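Local coordinates for soluble lytic murein transglycosylase (Escherichia coli, PDB 1QSA), which cleaves the glycosidic bonds between N-acetylmuramic acid and N-acetylglucosamine in peptidoglycan, leaving a 1,6-anhydro bond in the N-acetylmuramic acid residue, at residues A[45-50]-A[75-80]; A[56-61]-A[92-97]. All blocks are in the same frame, centred on the assembly; numbering follows the deposited sequence.

Contact 1. Residues A[45-50]-A[75-80]; sequences QITDDL and QSRFVN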
loop_
_atom_site.group_PDB
_atom_site.type_symbol
_atom_site.label_atom_id
_atom_site.label_comp_id
_atom_site.label_asym_id
_atom_site.label_seq_id
_atom_site.Cartn_x
_atom_site.Cartn_y
_atom_site.Cartn_z
ATOM N N GLN A 45 26.705 7.113 17.747
ATOM C CA GLN A 45 27.858 7.961 18.065
ATOM C C GLN A 45 28.303 8.780 16.845
ATOM O O GLN A 45 28.531 9.992 16.936
ATOM C CB GLN A 45 29.004 7.077 18.536
ATOM C CG GLN A 45 30.240 7.810 19.002
ATOM C CD GLN A 45 31.234 6.841 19.598
ATOM O OE1 GLN A 45 31.907 6.105 18.877
ATOM N NE2 GLN A 45 31.285 6.786 20.925
ATOM N N ILE A 46 28.410 8.120 15.698
ATOM C CA ILE A 46 28.844 8.805 14.480
ATOM C C ILE A 46 27.858 9.894 14.071
ATOM O O ILE A 46 28.255 11.036 13.801
ATOM C CB ILE A 46 29.039 7.792 13.333
ATOM C CG1 ILE A 46 30.218 6.875 13.654
ATOM C CG2 ILE A 46 29.271 8.504 12.004
ATOM C CD1 ILE A 46 30.368 5.724 12.662
ATOM N N THR A 47 26.574 9.556 14.067
ATOM C CA THR A 47 25.533 10.509 13.675
ATOM C C THR A 47 25.281 11.636 14.656
ATOM O O THR A 47 24.727 12.670 14.278
ATOM C CB THR A 47 24.202 9.824 13.296
ATOM O OG1 THR A 47 23.746 8.975 14.359
ATOM C CG2 THR A 47 24.387 9.003 12.034
ATOM N N ASP A 48 25.673 11.435 15.913
ATOM C CA ASP A 48 25.523 12.458 16.942
ATOM C C ASP A 48 26.349 13.704 16.607
ATOM O O ASP A 48 26.031 14.804 17.057
ATOM C CB ASP A 48 25.997 11.915 18.299
ATOM C CG ASP A 48 24.861 11.406 19.166
ATOM O OD1 ASP A 48 23.720 11.298 18.691
ATOM O OD2 ASP A 48 25.121 11.117 20.349
ATOM N N ASP A 49 27.429 13.517 15.860
ATOM C CA ASP A 49 28.305 14.626 15.502
ATOM C C ASP A 49 28.595 14.548 14.004
ATOM O O ASP A 49 29.714 14.819 13.578
ATOM C CB ASP A 49 29.615 14.499 16.305
ATOM C CG ASP A 49 30.434 15.786 16.321
ATOM O OD1 ASP A 49 29.834 16.880 16.223
ATOM O OD2 ASP A 49 31.678 15.698 16.449
ATOM N N LEU A 50 27.578 14.223 13.204
ATOM C CA LEU A 50 27.774 14.069 11.764
ATOM C C LEU A 50 28.362 15.298 11.062
ATOM O O LEU A 50 29.145 15.162 10.127
ATOM C CB LEU A 50 26.478 13.626 11.068
ATOM C CG LEU A 50 26.723 12.914 9.729
ATOM C CD1 LEU A 50 27.495 11.602 9.947
ATOM C CD2 LEU A 50 25.401 12.670 8.992
ATOM N N GLN A 75 25.192 6.045 3.957
ATOM C CA GLN A 75 25.892 6.404 2.718
ATOM C C GLN A 75 25.212 7.622 2.062
ATOM O O GLN A 75 25.864 8.629 1.737
ATOM C CB GLN A 75 25.885 5.213 1.763
ATOM C CG GLN A 75 26.724 5.403 0.517
ATOM C CD GLN A 75 28.212 5.523 0.811
ATOM O OE1 GLN A 75 28.668 5.257 1.928
ATOM N NE2 GLN A 75 28.974 5.943 -0.189
ATOM N N SER A 76 23.895 7.531 1.874
ATOM C CA SER A 76 23.141 8.644 1.298
ATOM C C SER A 76 23.053 9.829 2.264
ATOM O O SER A 76 23.149 10.975 1.832
ATOM C CB SER A 76 21.731 8.202 0.868
ATOM O OG SER A 76 21.777 7.411 -0.304
ATOM N N ARG A 77 22.913 9.560 3.568
ATOM C CA ARG A 77 22.840 10.626 4.566
ATOM C C ARG A 77 24.145 11.446 4.607
ATOM O O ARG A 77 24.114 12.687 4.653
ATOM C CB ARG A 77 22.547 10.041 5.945
ATOM C CG ARG A 77 22.436 11.082 7.049
ATOM C CD ARG A 77 22.046 10.434 8.376
ATOM N NE ARG A 77 22.064 11.404 9.468
ATOM C CZ ARG A 77 21.673 11.145 10.717
ATOM N NH1 ARG A 77 21.236 9.934 11.051
ATOM N NH2 ARG A 77 21.734 12.100 11.644
ATOM N N PHE A 78 25.286 10.766 4.511
ATOM C CA PHE A 78 26.558 11.481 4.549
ATOM C C PHE A 78 26.807 12.229 3.240
ATOM O O PHE A 78 27.469 13.270 3.226
ATOM C CB PHE A 78 27.724 10.571 4.895
ATOM C CG PHE A 78 28.936 11.328 5.346
ATOM C CD1 PHE A 78 28.858 12.185 6.447
ATOM C CD2 PHE A 78 30.144 11.209 4.662
ATOM C CE1 PHE A 78 29.987 12.918 6.866
ATOM C CE2 PHE A 78 31.270 11.937 5.073
ATOM C CZ PHE A 78 31.181 12.789 6.176
ATOM N N VAL A 79 26.291 11.698 2.131
ATOM C CA VAL A 79 26.414 12.404 0.852
ATOM C C VAL A 79 25.704 13.745 1.017
ATOM O O VAL A 79 26.230 14.793 0.630
ATOM C CB VAL A 79 25.779 11.599 -0.301
ATOM C CG1 VAL A 79 25.408 12.527 -1.474
ATOM C CG2 VAL A 79 26.764 10.559 -0.797
ATOM N N ASN A 80 24.535 13.723 1.649
ATOM C CA ASN A 80 23.784 14.956 1.872
ATOM C C ASN A 80 24.556 15.902 2.825
ATOM O O ASN A 80 24.517 17.128 2.657
ATOM C CB ASN A 80 22.367 14.643 2.374
ATOM C CG ASN A 80 21.532 13.930 1.323
ATOM O OD1 ASN A 80 21.806 14.041 0.137
ATOM N ND2 ASN A 80 20.529 13.170 1.755
#
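The guanidinium of Arg77 carries the methyl of Thr47 over one face: CG2 stands 3.4 Å above the plane, displaced toward the rim on the NH1 side. Leu50 CD2 approaches the same group obliquely, 3.6 Å from Arg77 NE, and the Phe78 ring likewise meets Leu50 at a slant, CD1 of the leucine lying 3.8 Å from CD1 of the ring. This is helix packing within the alpha-superhelix of Slt70: the end of helix 38-48 and the turn after it lean on helix 69-84, two helices on in the chain. With CG anti to the backbone N (chi1 -179°) and the chain extended from CG to NE, the guanidinium of Arg77 reaches Thr47, whose side chain it crosses at about a right angle. The threonine hydroxyl does not join in; it bonds to Tyr43 O one turn earlier, and with OG1 held at chi1 55°, between backbone N and carbonyl carbon, the methyl is the branch presented to the arginine. NH1 of Arg77 also makes a weak hydrogen bond to the hydroxyl of Tyr43. Leu50, which has more surface covered by the contact than any other residue here, reaches both partners with its two methyls, CD2 against the aliphatic part and NE of Arg77, CD1 against Phe78. Leu50 CD2 lies 3.9 Å from Arg77 CG. Arg77 is exposed to solvent, whereas Leu50 and Phe78 are buried. Phe78 also touches Ala55 and Val58 of helix 55-64. Its ring also reaches the backbone of the turn, where Phe78 CE1 comes within 4.0 Å of Leu50 O.

Contact 2. Residues A[56-61]-A[92-97]; sequences VTVTNF and LAFSPE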
loop_
_atom_site.group_PDB
_atom_site.type_symbol
_atom_site.label_atom_id
_atom_site.label_comp_id
_atom_site.label_asym_id
_atom_site.label_seq_id
_atom_site.Cartn_x
_atom_site.Cartn_y
_atom_site.Cartn_z
ATOM N N VAL A 56 36.563 9.639 6.228
ATOM C CA VAL A 56 37.217 8.365 6.495
ATOM C C VAL A 56 36.523 7.568 7.611
ATOM O O VAL A 56 36.403 6.348 7.521
ATOM C CB VAL A 56 38.719 8.568 6.788
ATOM C CG1 VAL A 56 38.914 9.145 8.199
ATOM C CG2 VAL A 56 39.501 7.250 6.532
ATOM N N THR A 57 36.017 8.262 8.623
ATOM C CA THR A 57 35.329 7.594 9.720
ATOM C C THR A 57 34.048 6.944 9.204
ATOM O O THR A 57 33.736 5.795 9.531
ATOM C CB THR A 57 35.002 8.593 10.849
ATOM O OG1 THR A 57 36.224 9.070 11.417
ATOM C CG2 THR A 57 34.154 7.942 11.937
ATOM N N VAL A 58 33.334 7.671 8.352
ATOM C CA VAL A 58 32.078 7.171 7.796
ATOM C C VAL A 58 32.324 6.009 6.846
ATOM O O VAL A 58 31.647 4.981 6.918
ATOM C CB VAL A 58 31.287 8.308 7.096
ATOM C CG1 VAL A 58 29.960 7.775 6.547
ATOM C CG2 VAL A 58 31.019 9.438 8.104
ATOM N N THR A 59 33.288 6.182 5.944
ATOM C CA THR A 59 33.664 5.139 4.996
ATOM C C THR A 59 34.048 3.850 5.737
ATOM O O THR A 59 33.607 2.765 5.359
ATOM C CB THR A 59 34.857 5.610 4.130
ATOM O OG1 THR A 59 34.428 6.710 3.320
ATOM C CG2 THR A 59 35.379 4.489 3.228
ATOM N N ASN A 60 34.862 3.974 6.784
ATOM C CA ASN A 60 35.294 2.801 7.552
ATOM C C ASN A 60 34.108 2.083 8.188
ATOM O O ASN A 60 34.022 0.854 8.132
ATOM C CB ASN A 60 36.326 3.177 8.618
ATOM C CG ASN A 60 37.681 3.534 8.020
ATOM O OD1 ASN A 60 37.943 3.276 6.839
ATOM N ND2 ASN A 60 38.545 4.135 8.830
ATOM N N PHE A 61 33.160 2.851 8.720
ATOM C CA PHE A 61 31.983 2.261 9.347
ATOM C C PHE A 61 31.098 1.539 8.328
ATOM O O PHE A 61 30.638 0.421 8.561
ATOM C CB PHE A 61 31.167 3.323 10.098
ATOM C CG PHE A 61 29.940 2.770 10.762
ATOM C CD1 PHE A 61 30.051 1.996 11.918
ATOM C CD2 PHE A 61 28.667 2.990 10.221
ATOM C CE1 PHE A 61 28.918 1.447 12.521
ATOM C CE2 PHE A 61 27.536 2.443 10.819
ATOM C CZ PHE A 61 27.669 1.670 11.977
ATOM N N LEU A 92 32.140 13.238 -4.073
ATOM C CA LEU A 92 32.452 12.242 -5.092
ATOM C C LEU A 92 33.544 11.253 -4.652
ATOM O O LEU A 92 33.567 10.107 -5.094
ATOM C CB LEU A 92 32.783 12.928 -6.426
ATOM C CG LEU A 92 31.604 13.724 -6.999
ATOM C CD1 LEU A 92 32.012 14.479 -8.264
ATOM C CD2 LEU A 92 30.473 12.748 -7.334
ATOM N N ALA A 93 34.424 11.683 -3.757
ATOM C CA ALA A 93 35.476 10.804 -3.263
ATOM C C ALA A 93 34.840 9.790 -2.314
ATOM O O ALA A 93 35.208 8.615 -2.297
ATOM C CB ALA A 93 36.559 11.625 -2.537
ATOM N N PHE A 94 33.830 10.243 -1.581
ATOM C CA PHE A 94 33.126 9.396 -0.623
ATOM C C PHE A 94 32.116 8.476 -1.320
ATOM O O PHE A 94 31.940 7.309 -0.927
ATOM C CB PHE A 94 32.421 10.271 0.431
ATOM C CG PHE A 94 31.512 9.490 1.346
ATOM C CD1 PHE A 94 32.043 8.720 2.390
ATOM C CD2 PHE A 94 30.131 9.474 1.130
ATOM C CE1 PHE A 94 31.205 7.940 3.202
ATOM C CE2 PHE A 94 29.285 8.698 1.937
ATOM C CZ PHE A 94 29.825 7.930 2.973
ATOM N N SER A 95 31.473 9.002 -2.363
ATOM C CA SER A 95 30.466 8.263 -3.126
ATOM C C SER A 95 30.742 8.413 -4.627
ATOM O O SER A 95 30.057 9.163 -5.321
ATOM C CB SER A 95 29.060 8.798 -2.791
ATOM O OG SER A 95 28.049 8.108 -3.516
ATOM N N PRO A 96 31.750 7.687 -5.152
ATOM C CA PRO A 96 32.069 7.780 -6.583
ATOM C C PRO A 96 30.936 7.299 -7.492
ATOM O O PRO A 96 30.841 7.736 -8.636
ATOM C CB PRO A 96 33.337 6.928 -6.726
ATOM C CG PRO A 96 33.340 6.048 -5.512
ATOM C CD PRO A 96 32.772 6.914 -4.427
ATOM N N GLU A 97 30.096 6.400 -6.976
ATOM C CA GLU A 97 28.952 5.870 -7.720
ATOM C C GLU A 97 27.665 6.558 -7.264
ATOM O O GLU A 97 27.577 7.052 -6.144
ATOM C CB GLU A 97 28.793 4.363 -7.501
ATOM C CG GLU A 97 30.025 3.520 -7.810
ATOM C CD GLU A 97 30.667 3.854 -9.143
ATOM O OE1 GLU A 97 29.934 4.059 -10.139
ATOM O OE2 GLU A 97 31.919 3.911 -9.190
HETATM O O HOH W 1 33.183 5.801 0.954
#
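Phe94 gives up the most surface here, its ring entering beside helix 55-64 where Val58 and Thr59 receive it. The pair is helix packing within the alpha-superhelix: helix 55-64 and the end of helix 88-94 come together, their backbones closest at Thr59 and Phe94, with CA atoms 7.1 Å apart. Val58 meets the ring with one branch. Its CG1, anti to the backbone N at chi1 -179°, lies 3.6 Å from both CE1 and CZ of Phe94, in an oblique approach, and the two side chains cross at about a right angle. Thr59 works at the rim of the same ring. Its OG1 lies near the ring plane, 3.3 Å from Phe94 CD1, so the hydroxyl oxygen faces the slightly positive C-H edge and not the pi cloud. The side chains of Thr59 and Phe94 run alongside each other, pointing opposite ways. The hydroxyl is held on its own helix by a hydrogen bond to Ala55 O, and it also shares a water with the other segment: OG1 of Thr59 is 2.8 Å from the water, which donates to Phe94 O at 2.7 Å. That bridge ties the last turn of helix 88-94 to helix 55-64 through a carbonyl at its C-terminal end. Gln75 NE2 adds a weak hydrogen bond to the same carbonyl, and Phe78 of helix 69-84 meets the Phe94 ring edge-to-face. After Phe94 the chain leaves the helix at Ser95, and this turn is pinned within itself: Ser95 OG donates to Glu97 O over 2.9 Å, with a C=O...donor angle of 166°.

From the N terminus, helix 38-48 ends and the chain turns into helix 55-64, then runs through helix 69-84 to helix 88-94. Contact 1 closes the span from 45-50 to 75-80, and contact 2 that from 56-61 to 92-97. Their segments alternate, so the two closures cross, each joining a helix to the next but one. Their centres are about 11 Å apart, and they meet through Val79 CG2, 3.5 Å from Ser95 CB, and through Ile46 CD1, which rests 3.5 Å from Phe61 CG. Four consecutive helices, 38-48 to 88-94, are thereby packed together in the N-terminal part of the chain, away from the predicted active site.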